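Local coordinates for protein esterase (Rhizomucor miehei CAU432, PDB 4WY8) that hydrolyses carboxylic esters as a fungal carboxylesterase of the alpha/beta-hydrolase fold, probably through a serine-histidine-aspartate triad, at residues Thr23-Pro26 and Pro27-Arg31; Glu146-Ser150 and Ile151-Pro155; Tyr211-Thr214 and Arg215-Val219; Leu287-Ile290 and His291-Asn295; Asp308-Val311 and Ala312-Lys316. All blocks are in the same frame, centred on the assembly; numbering follows the deposited sequence.

From the N terminus the five contacts follow one another in series, none nesting in or crossing another, and each joins adjacent pieces of chain rather than closing a large loop. Contact 1 opens helix 27-39, contact 2 closes helix 145-150 before strand 159-163, contact 3 opens helix 215-225, contact 4 runs from short strand 289-290 into the loop of the probable catalytic histidine, and contact 5 is one stretch of helix 301-322. Contact 3 touches both contact 1 and contact 4, linking the region before helix 27-39 to the histidine loop. Contact 5 approaches contact 4 to about 5 Å between nearest atoms, while contact 2 stands apart, its centre 39 Å from that of contact 3.

Contact 1: Thr23-Pro26 and Pro27-Arg31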
# COMPACT_ATOMS: atom_id res chain seq x y z
N THR A 23 3.86 -19.01 -26.45
CA THR A 23 5.01 -18.74 -27.31
C THR A 23 5.05 -19.69 -28.50
O THR A 23 5.88 -19.51 -29.40
CB THR A 23 6.37 -18.82 -26.56
OG1 THR A 23 6.69 -20.17 -26.22
CG2 THR A 23 6.36 -17.94 -25.30
N GLN A 24 4.17 -20.70 -28.51
CA GLN A 24 4.15 -21.68 -29.60
C GLN A 24 3.16 -21.29 -30.68
O GLN A 24 3.03 -21.98 -31.70
CB GLN A 24 3.80 -23.07 -29.08
CG GLN A 24 4.76 -23.61 -28.06
CD GLN A 24 6.18 -23.50 -28.53
OE1 GLN A 24 6.61 -24.23 -29.42
NE2 GLN A 24 6.93 -22.57 -27.94
N TYR A 25 2.44 -20.19 -30.45
CA TYR A 25 1.41 -19.77 -31.37
C TYR A 25 1.64 -18.37 -31.93
O TYR A 25 2.35 -17.57 -31.33
CB TYR A 25 0.06 -19.84 -30.65
CG TYR A 25 -0.32 -21.27 -30.34
CD1 TYR A 25 -0.03 -21.83 -29.10
CD2 TYR A 25 -0.92 -22.07 -31.30
CE1 TYR A 25 -0.36 -23.14 -28.81
CE2 TYR A 25 -1.25 -23.37 -31.03
CZ TYR A 25 -0.97 -23.90 -29.78
OH TYR A 25 -1.31 -25.21 -29.53
N PRO A 26 1.05 -18.08 -33.09
CA PRO A 26 1.04 -16.71 -33.63
C PRO A 26 0.19 -15.76 -32.77
O PRO A 26 -0.84 -16.18 -32.21
CB PRO A 26 0.41 -16.87 -35.01
CG PRO A 26 0.51 -18.35 -35.33
CD PRO A 26 0.42 -19.04 -34.01
N PRO A 27 0.62 -14.50 -32.65
CA PRO A 27 -0.09 -13.53 -31.80
C PRO A 27 -1.61 -13.39 -32.04
O PRO A 27 -2.31 -13.26 -31.02
CB PRO A 27 0.64 -12.22 -32.11
CG PRO A 27 2.09 -12.70 -32.32
CD PRO A 27 1.94 -14.00 -33.08
N GLU A 28 -2.11 -13.39 -33.28
CA GLU A 28 -3.57 -13.31 -33.52
C GLU A 28 -4.33 -14.49 -32.86
O GLU A 28 -5.43 -14.31 -32.30
CB GLU A 28 -3.88 -13.21 -35.03
CG GLU A 28 -3.73 -14.50 -35.84
CD GLU A 28 -2.40 -14.62 -36.57
OE1 GLU A 28 -1.60 -13.65 -36.52
OE2 GLU A 28 -2.14 -15.68 -37.20
N VAL A 29 -3.71 -15.67 -32.88
CA VAL A 29 -4.31 -16.86 -32.29
C VAL A 29 -4.37 -16.74 -30.77
O VAL A 29 -5.41 -17.00 -30.14
CB VAL A 29 -3.52 -18.13 -32.72
CG1 VAL A 29 -3.99 -19.37 -31.98
CG2 VAL A 29 -3.61 -18.32 -34.23
N VAL A 30 -3.26 -16.31 -30.18
CA VAL A 30 -3.16 -16.05 -28.75
C VAL A 30 -4.22 -15.03 -28.31
O VAL A 30 -4.92 -15.25 -27.31
CB VAL A 30 -1.74 -15.55 -28.38
CG1 VAL A 30 -1.58 -15.38 -26.85
CG2 VAL A 30 -0.70 -16.52 -28.90
N ARG A 31 -4.35 -13.93 -29.05
CA ARG A 31 -5.33 -12.89 -28.73
C ARG A 31 -6.77 -13.41 -28.78
O ARG A 31 -7.59 -13.07 -27.90
CB ARG A 31 -5.18 -11.70 -29.69
CG ARG A 31 -3.80 -11.04 -29.65
CD ARG A 31 -3.69 -9.93 -30.69
NE ARG A 31 -2.34 -9.39 -30.76
CZ ARG A 31 -1.68 -9.16 -31.89
NH1 ARG A 31 -2.25 -9.41 -33.05
NH2 ARG A 31 -0.43 -8.69 -31.85
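The carbonyl of P26 receives the first turn of helix 27-39: V30 N donates to P26 O at 3.2 Å, nearly straight at 167° and in the carbonyl plane, while V29 N makes a weak, bent bond to the same oxygen at 3.0 Å. P26 is therefore the N-cap residue, and P27 begins the helix at a position whose ring nitrogen has no hydrogen to donate, which suits a first turn. The side chains add apolar contacts across this junction. Y25 and V30 hold the places of a hydrophobic staple, the residue before the cap meeting the fourth of the helix, with Y25 CB 3.8 Å from V30 CG2. The Y25 ring comes at a slant to V29, its CD2 4.1 Å from V29 CG1. The other branch of V29, CG2, runs alongside the P26 ring, 4.1 Å from P26 CD. E28 turns back toward the cap because its CG sits between the backbone N and the carbonyl carbon (chi1 75°) and the chain bends again at chi2; its OE2 ends 3.6 Å from P26 CB, a contact with carbon. One turn on, P27 CB lies over one face of the R31 guanidinium, 3.7 Å above the plane and toward its rim. R31 is fixed by a salt bridge to E125 and a hydrogen bond to the carbonyl of V93. The contact lies at the surface, resting on helix 215-225 through T23, which packs on L217 and W220, and P27, which touches H224.

Contact 2: Glu146-Ser150 and Ile151-Pro155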
# COMPACT_ATOMS: atom_id res chain seq x y z
N GLU A 146 -9.98 22.39 -24.90
CA GLU A 146 -11.22 22.22 -25.64
C GLU A 146 -11.61 20.74 -25.80
O GLU A 146 -12.80 20.37 -25.73
CB GLU A 146 -11.09 22.95 -27.00
CG GLU A 146 -9.99 22.45 -27.95
CD GLU A 146 -8.59 22.95 -27.56
OE1 GLU A 146 -8.45 23.70 -26.56
OE2 GLU A 146 -7.61 22.63 -28.29
N ASN A 147 -10.60 19.88 -25.93
CA ASN A 147 -10.84 18.45 -25.96
C ASN A 147 -11.37 17.95 -24.61
O ASN A 147 -12.32 17.17 -24.56
CB ASN A 147 -9.56 17.70 -26.33
CG ASN A 147 -9.11 17.99 -27.76
OD1 ASN A 147 -9.92 18.32 -28.62
ND2 ASN A 147 -7.81 17.88 -28.01
N ALA A 148 -10.76 18.40 -23.53
CA ALA A 148 -11.19 18.00 -22.20
C ALA A 148 -12.62 18.47 -21.94
O ALA A 148 -13.41 17.73 -21.35
CB ALA A 148 -10.24 18.54 -21.14
N LYS A 149 -12.96 19.69 -22.38
CA LYS A 149 -14.35 20.12 -22.27
C LYS A 149 -15.26 19.22 -23.05
O LYS A 149 -16.35 18.87 -22.58
CB LYS A 149 -14.58 21.54 -22.79
CG LYS A 149 -14.50 22.65 -21.76
CD LYS A 149 -15.01 23.95 -22.38
CE LYS A 149 -15.21 25.05 -21.34
NZ LYS A 149 -15.38 26.38 -21.98
N SER A 150 -14.82 18.80 -24.24
CA SER A 150 -15.66 17.95 -25.07
C SER A 150 -15.98 16.61 -24.42
O SER A 150 -17.02 16.02 -24.70
CB SER A 150 -14.98 17.70 -26.41
OG SER A 150 -14.03 16.65 -26.28
N ILE A 151 -15.11 16.09 -23.56
CA ILE A 151 -15.44 14.83 -22.90
C ILE A 151 -15.68 14.99 -21.40
O ILE A 151 -15.62 14.02 -20.66
CB ILE A 151 -14.33 13.76 -23.12
CG1 ILE A 151 -12.98 14.23 -22.56
CG2 ILE A 151 -14.20 13.43 -24.59
CD1 ILE A 151 -11.92 13.12 -22.51
N ASN A 152 -15.98 16.22 -20.97
CA ASN A 152 -16.26 16.53 -19.56
C ASN A 152 -15.25 15.97 -18.55
O ASN A 152 -15.65 15.38 -17.55
CB ASN A 152 -17.66 16.03 -19.18
CG ASN A 152 -18.75 17.03 -19.52
OD1 ASN A 152 -18.60 18.23 -19.29
ND2 ASN A 152 -19.85 16.54 -20.07
N VAL A 153 -13.97 16.21 -18.80
CA VAL A 153 -12.92 15.91 -17.83
C VAL A 153 -12.10 17.17 -17.53
O VAL A 153 -12.12 18.13 -18.30
CB VAL A 153 -11.98 14.78 -18.32
CG1 VAL A 153 -12.78 13.54 -18.71
CG2 VAL A 153 -11.12 15.25 -19.48
N ASP A 154 -11.43 17.17 -16.39
CA ASP A 154 -10.59 18.28 -15.94
C ASP A 154 -9.12 18.00 -16.17
O ASP A 154 -8.49 17.25 -15.43
CB ASP A 154 -10.84 18.57 -14.47
CG ASP A 154 -9.92 19.65 -13.91
OD1 ASP A 154 -9.10 20.24 -14.64
OD2 ASP A 154 -10.04 19.90 -12.69
N PRO A 155 -8.55 18.65 -17.19
CA PRO A 155 -7.17 18.35 -17.57
C PRO A 155 -6.16 18.69 -16.48
O PRO A 155 -5.03 18.20 -16.56
CB PRO A 155 -6.96 19.18 -18.85
CG PRO A 155 -7.99 20.30 -18.77
CD PRO A 155 -9.17 19.71 -18.02
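A Schellman motif ends helix 145-150, and its signature bond runs back from V153 N to A148 O at 3.0 Å with an N-H...O angle of 168°. The second bond of the motif, N152 N to K149 O, is 3.1 Å long and also straight at hydrogen, but the donor stands above the carbonyl plane of K149 rather than on a lone pair. N152 allows this reversal by adopting a positive phi of 49°. One residue earlier, I151 N still bonds to N147 O at 3.2 Å in helical fashion and adds a weak bond to A148 O. The apolar pair usual in this motif is present as well: A148 CB meets V153 CG2 at 3.8 Å, the V153 branch that lies between its own backbone N and carbonyl carbon. P155 closes in on the same methyl, with P155 CD 3.5 Å from A148 CB, tighter than ordinary van der Waals packing. I151 turns its CG1 back toward the helix end, 3.6 Å from N147 O, and its side chain also reaches I116 of strand 114-118, where V153 packs on A114. Chemically, the carbonyls of N147, A148 and K149 all find donors in the backbone of the departing chain, while the buried methyl of A148 packs against V153 and P155.

Contact 3: Tyr211-Thr214 and Arg215-Val219; sequences YYLT and RKLMV
T214 and L217 approach at a slant, with the hydroxyl of T214 facing the backbone N of L217. Its OG1 lies between the backbone N and the carbonyl carbon (chi1 61°), and from there it accepts from L217 N at 3.1 Å with an angle of 162° at the hydrogen. The same oxygen lies only 3.3 Å from L217 CB, so the bond and the side-chain contact are made by one atom. K216 brings its CB to 3.8 Å from T214 OG1, while its NZ goes to the hydroxyl of T23. L213 and M218 also meet at a slant. The L213 side chain, with CG anti to the backbone N (chi1 176°), presents both methyls to the sulfur: M218 SD is 3.9 Å from L213 CD1 and 4.0 Å from L213 CD2. M218 CG stays 3.7 Å from T214 O. These relations identify T214 as the N-cap of helix 215-225, and L213 with M218 as its hydrophobic staple, the residue before the cap packed on the fourth residue of the helix. The backbone confirms the cap, since M218 N donates to T214 O at 3.0 Å. L217 also reaches back to Y212, its CD2 coming near Y212 O. R215 NE bonds to the carbonyl of F199, and the R215 side chain packs on Y204 and K205 of helix 202-206. L213 also touches V262 and H291, the probable triad histidine, and Y211 and Y212 both rest on I290 of strand 289-290.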
# COMPACT_ATOMS: atom_id res chain seq x y z
N TYR A 211 4.83 -19.15 -12.21
CA TYR A 211 4.10 -18.03 -11.61
C TYR A 211 3.40 -17.14 -12.65
O TYR A 211 3.41 -15.89 -12.55
CB TYR A 211 5.05 -17.19 -10.77
CG TYR A 211 5.67 -17.91 -9.59
CD1 TYR A 211 5.02 -17.96 -8.36
CD2 TYR A 211 6.91 -18.55 -9.70
CE1 TYR A 211 5.60 -18.60 -7.26
CE2 TYR A 211 7.49 -19.21 -8.62
CZ TYR A 211 6.82 -19.23 -7.40
OH TYR A 211 7.39 -19.86 -6.31
N TYR A 212 2.81 -17.82 -13.65
CA TYR A 212 1.97 -17.22 -14.68
C TYR A 212 2.75 -16.37 -15.69
O TYR A 212 2.78 -16.71 -16.87
CB TYR A 212 0.85 -16.40 -14.02
CG TYR A 212 -0.18 -15.83 -14.97
CD1 TYR A 212 -1.09 -16.66 -15.60
CD2 TYR A 212 -0.23 -14.46 -15.22
CE1 TYR A 212 -2.04 -16.14 -16.48
CE2 TYR A 212 -1.17 -13.93 -16.10
CZ TYR A 212 -2.08 -14.78 -16.72
OH TYR A 212 -3.01 -14.26 -17.59
N LEU A 213 3.37 -15.28 -15.25
CA LEU A 213 4.30 -14.56 -16.12
C LEU A 213 5.66 -15.24 -16.01
O LEU A 213 6.21 -15.30 -14.92
CB LEU A 213 4.42 -13.07 -15.76
CG LEU A 213 5.47 -12.30 -16.60
CD1 LEU A 213 5.08 -12.27 -18.07
CD2 LEU A 213 5.66 -10.86 -16.11
N THR A 214 6.19 -15.74 -17.11
CA THR A 214 7.45 -16.48 -17.09
C THR A 214 8.55 -15.71 -17.82
O THR A 214 8.26 -14.78 -18.58
CB THR A 214 7.27 -17.85 -17.75
OG1 THR A 214 6.88 -17.66 -19.11
CG2 THR A 214 6.16 -18.64 -17.06
N ARG A 215 9.79 -16.11 -17.62
CA ARG A 215 10.91 -15.52 -18.34
C ARG A 215 10.72 -15.77 -19.83
O ARG A 215 10.88 -14.87 -20.65
CB ARG A 215 12.22 -16.13 -17.88
CG ARG A 215 13.43 -15.79 -18.72
CD ARG A 215 14.59 -16.75 -18.38
NE ARG A 215 15.35 -16.28 -17.24
CZ ARG A 215 15.85 -17.07 -16.28
NH1 ARG A 215 15.65 -18.38 -16.31
NH2 ARG A 215 16.52 -16.53 -15.28
N LYS A 216 10.31 -16.99 -20.16
CA LYS A 216 10.10 -17.36 -21.55
C LYS A 216 9.15 -16.39 -22.26
O LYS A 216 9.41 -15.92 -23.38
CB LYS A 216 9.56 -18.79 -21.60
CG LYS A 216 9.73 -19.42 -22.95
CD LYS A 216 9.34 -20.88 -22.94
CE LYS A 216 9.91 -21.55 -24.18
NZ LYS A 216 9.73 -20.68 -25.40
N LEU A 217 8.04 -16.12 -21.59
CA LEU A 217 7.05 -15.18 -22.07
C LEU A 217 7.62 -13.75 -22.19
O LEU A 217 7.37 -13.05 -23.17
CB LEU A 217 5.83 -15.23 -21.15
CG LEU A 217 4.47 -14.96 -21.75
CD1 LEU A 217 4.26 -15.77 -23.00
CD2 LEU A 217 3.42 -15.32 -20.71
N MET A 218 8.42 -13.32 -21.22
CA MET A 218 9.01 -11.98 -21.30
C MET A 218 9.91 -11.88 -22.54
O MET A 218 9.86 -10.88 -23.27
CB MET A 218 9.79 -11.64 -20.02
CG MET A 218 8.90 -11.15 -18.86
SD MET A 218 7.79 -9.79 -19.31
CE MET A 218 8.97 -8.56 -19.88
N VAL A 219 10.69 -12.93 -22.80
CA VAL A 219 11.56 -12.97 -23.97
C VAL A 219 10.77 -12.90 -25.25
O VAL A 219 11.09 -12.13 -26.16
CB VAL A 219 12.44 -14.25 -23.96
CG1 VAL A 219 13.15 -14.45 -25.30
CG2 VAL A 219 13.43 -14.18 -22.80

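Contact 4: Leu287-Ile290 and His291-Asn295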
# COMPACT_ATOMS: atom_id res chain seq x y z
N LEU A 287 2.72 -8.45 -0.68
CA LEU A 287 3.15 -9.81 -0.43
C LEU A 287 2.10 -10.84 -0.83
O LEU A 287 0.89 -10.55 -0.84
CB LEU A 287 3.52 -10.00 1.04
CG LEU A 287 5.01 -9.80 1.35
CD1 LEU A 287 5.43 -8.32 1.27
CD2 LEU A 287 5.34 -10.38 2.70
N GLY A 288 2.59 -12.01 -1.24
CA GLY A 288 1.76 -13.14 -1.57
C GLY A 288 1.02 -13.09 -2.90
O GLY A 288 0.12 -13.90 -3.13
N ILE A 289 1.40 -12.17 -3.79
CA ILE A 289 0.71 -12.09 -5.07
C ILE A 289 1.64 -12.31 -6.25
O ILE A 289 2.87 -12.17 -6.15
CB ILE A 289 -0.01 -10.73 -5.28
CG1 ILE A 289 0.99 -9.59 -5.37
CG2 ILE A 289 -1.01 -10.47 -4.18
CD1 ILE A 289 0.38 -8.33 -5.90
N ILE A 290 1.04 -12.64 -7.38
CA ILE A 290 1.77 -12.81 -8.61
C ILE A 290 1.40 -11.73 -9.60
O ILE A 290 0.43 -10.99 -9.43
CB ILE A 290 1.51 -14.18 -9.26
CG1 ILE A 290 -0.00 -14.37 -9.49
CG2 ILE A 290 2.11 -15.28 -8.41
CD1 ILE A 290 -0.35 -15.48 -10.52
N HIS A 291 2.21 -11.67 -10.65
CA HIS A 291 1.92 -10.84 -11.79
C HIS A 291 0.63 -11.30 -12.49
O HIS A 291 0.37 -12.50 -12.60
CB HIS A 291 3.11 -10.89 -12.75
CG HIS A 291 3.11 -9.82 -13.79
ND1 HIS A 291 3.95 -8.72 -13.72
CD2 HIS A 291 2.42 -9.69 -14.95
CE1 HIS A 291 3.76 -7.96 -14.78
NE2 HIS A 291 2.83 -8.52 -15.54
N GLY A 292 -0.15 -10.34 -12.98
CA GLY A 292 -1.27 -10.63 -13.86
C GLY A 292 -2.66 -10.60 -13.25
O GLY A 292 -3.65 -10.98 -13.90
N ILE A 293 -2.78 -10.08 -12.04
CA ILE A 293 -4.08 -10.09 -11.41
C ILE A 293 -5.03 -9.05 -12.02
O ILE A 293 -6.24 -9.12 -11.80
CB ILE A 293 -3.97 -9.90 -9.89
CG1 ILE A 293 -3.23 -8.62 -9.52
CG2 ILE A 293 -3.21 -11.09 -9.30
CD1 ILE A 293 -3.06 -8.50 -8.00
N PHE A 294 -4.51 -8.12 -12.81
CA PHE A 294 -5.36 -7.06 -13.37
C PHE A 294 -5.76 -7.24 -14.85
O PHE A 294 -6.40 -6.35 -15.43
CB PHE A 294 -4.69 -5.70 -13.19
CG PHE A 294 -4.59 -5.28 -11.76
CD1 PHE A 294 -5.74 -4.99 -11.03
CD2 PHE A 294 -3.36 -5.20 -11.12
CE1 PHE A 294 -5.66 -4.62 -9.69
CE2 PHE A 294 -3.26 -4.83 -9.78
CZ PHE A 294 -4.41 -4.54 -9.07
N ASN A 295 -5.43 -8.39 -15.44
CA ASN A 295 -5.84 -8.69 -16.82
C ASN A 295 -6.70 -9.94 -16.95
O ASN A 295 -6.62 -10.66 -17.96
CB ASN A 295 -4.61 -8.84 -17.72
CG ASN A 295 -3.67 -9.95 -17.24
OD1 ASN A 295 -2.71 -9.70 -16.51
ND2 ASN A 295 -3.91 -11.18 -17.70
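I289 and I293 meet through their delta methyls, I289 CD1 to I293 CD1 at 4.0 Å, the two side chains crossing at about a right angle. No hydrogen bond joins the two segments, so packing carries the contact. I289, I290 and I293 share one rotamer, with CG1 between the backbone N and the carbonyl carbon (chi1 near 60° in all three) and CD1 extended beyond it. In I290 this sets CG1 3.6 Å from H291 O; in I293 the CG2 branch, beside the backbone N, comes 3.6 Å from I290 O, while CG1 lies over one face of the F294 ring, toward its rim. H291 differs: its CG is anti to the backbone N, carrying the imidazole toward its partners, NE2 bonding to S164 and ND1 to D261, as in the serine-histidine-aspartate triad probable here. G292 follows at a phi of 102°, where a side chain would press on the H291 carbonyl, and starts a type I turn to N295. I289, I290 and I293 all touch C11 of helix 9-17, and I289 and F294 both pack on I306 of helix 301-322.

Contact 5: Asp308-Val311 and Ala312-Lys316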
# COMPACT_ATOMS: atom_id res chain seq x y z
N ASP A 308 -8.24 -0.12 -4.05
CA ASP A 308 -8.63 0.85 -3.02
C ASP A 308 -7.44 1.77 -2.62
O ASP A 308 -7.59 2.98 -2.40
CB ASP A 308 -9.18 0.13 -1.78
CG ASP A 308 -10.57 -0.49 -2.03
OD1 ASP A 308 -11.27 -0.06 -2.99
OD2 ASP A 308 -10.94 -1.42 -1.27
N HIS A 309 -6.26 1.16 -2.55
CA HIS A 309 -5.02 1.89 -2.31
C HIS A 309 -4.72 2.93 -3.39
O HIS A 309 -4.48 4.12 -3.10
CB HIS A 309 -3.89 0.90 -2.20
CG HIS A 309 -2.58 1.52 -1.85
ND1 HIS A 309 -1.43 0.79 -1.71
CD2 HIS A 309 -2.26 2.81 -1.58
CE1 HIS A 309 -0.44 1.60 -1.36
NE2 HIS A 309 -0.91 2.82 -1.29
N ILE A 310 -4.73 2.48 -4.64
CA ILE A 310 -4.53 3.37 -5.78
C ILE A 310 -5.50 4.54 -5.75
O ILE A 310 -5.13 5.68 -5.99
CB ILE A 310 -4.70 2.61 -7.12
CG1 ILE A 310 -3.51 1.65 -7.33
CG2 ILE A 310 -4.78 3.56 -8.31
CD1 ILE A 310 -3.74 0.69 -8.47
N VAL A 311 -6.76 4.25 -5.43
CA VAL A 311 -7.76 5.30 -5.37
C VAL A 311 -7.46 6.29 -4.25
O VAL A 311 -7.58 7.50 -4.45
CB VAL A 311 -9.16 4.70 -5.19
CG1 VAL A 311 -10.19 5.82 -4.89
CG2 VAL A 311 -9.53 3.93 -6.44
N ALA A 312 -7.06 5.80 -3.07
CA ALA A 312 -6.70 6.72 -1.98
C ALA A 312 -5.55 7.65 -2.39
O ALA A 312 -5.55 8.86 -2.11
CB ALA A 312 -6.31 5.93 -0.73
N TRP A 313 -4.55 7.07 -3.04
CA TRP A 313 -3.40 7.84 -3.52
C TRP A 313 -3.75 8.87 -4.59
O TRP A 313 -3.21 9.97 -4.58
CB TRP A 313 -2.34 6.90 -4.05
CG TRP A 313 -1.08 7.56 -4.53
CD1 TRP A 313 0.05 7.81 -3.80
CD2 TRP A 313 -0.81 8.01 -5.86
NE1 TRP A 313 1.01 8.40 -4.61
CE2 TRP A 313 0.50 8.54 -5.87
CE3 TRP A 313 -1.56 8.03 -7.04
CZ2 TRP A 313 1.08 9.07 -7.02
CZ3 TRP A 313 -0.98 8.56 -8.19
CH2 TRP A 313 0.33 9.07 -8.17
N LEU A 314 -4.63 8.48 -5.52
CA LEU A 314 -5.15 9.40 -6.53
C LEU A 314 -5.91 10.55 -5.88
O LEU A 314 -5.78 11.71 -6.30
CB LEU A 314 -6.09 8.68 -7.51
CG LEU A 314 -5.62 7.74 -8.63
CD1 LEU A 314 -6.81 7.03 -9.29
CD2 LEU A 314 -4.86 8.55 -9.66
N GLN A 315 -6.71 10.22 -4.86
CA GLN A 315 -7.48 11.25 -4.18
C GLN A 315 -6.53 12.23 -3.50
O GLN A 315 -6.74 13.46 -3.59
CB GLN A 315 -8.47 10.63 -3.17
CG GLN A 315 -9.75 10.11 -3.86
CD GLN A 315 -10.59 9.16 -3.00
OE1 GLN A 315 -10.16 8.74 -1.92
NE2 GLN A 315 -11.78 8.81 -3.49
N LYS A 316 -5.46 11.73 -2.88
CA LYS A 316 -4.47 12.68 -2.34
C LYS A 316 -3.79 13.52 -3.45
O LYS A 316 -3.64 14.74 -3.32
CB LYS A 316 -3.43 11.95 -1.49
CG LYS A 316 -2.31 12.85 -0.96
CD LYS A 316 -2.89 14.11 -0.29
CE LYS A 316 -3.79 13.75 0.90
NZ LYS A 316 -3.03 13.27 2.10
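D308 O accepts from A312 N at 2.9 Å, with A312 CB tucked near the same carbonyl. The D308 carboxylate is held by a salt bridge from R110, and OD2 makes another with K316 of the second subunit. H309 O takes W313 N at 3.0 Å, while the H309 side chain is buried; its ND1 bonds to the hydroxyl of Y286, and the ring stacks on H309 of the second subunit. I310 lies alongside L314, pointing the same way, with I310 CG2 4.1 Å from L314 CD1. I310 O accepts from L314 N at 2.9 Å and also lies at the edge of the W313 indole, near its plane. V311 O bonds to Q315 N at 2.9 Å, and the two side chains cross obliquely, V311 CG1 coming 3.7 Å from Q315 NE2. Four successive i to i+4 bonds thus mark regular alpha helix. One face of this part of helix 301-322 packs on the central sheet, I310 on strands 188-191 and 253-258 and W313 on these two and on strand 281-286, while V311 touches helix 101-111.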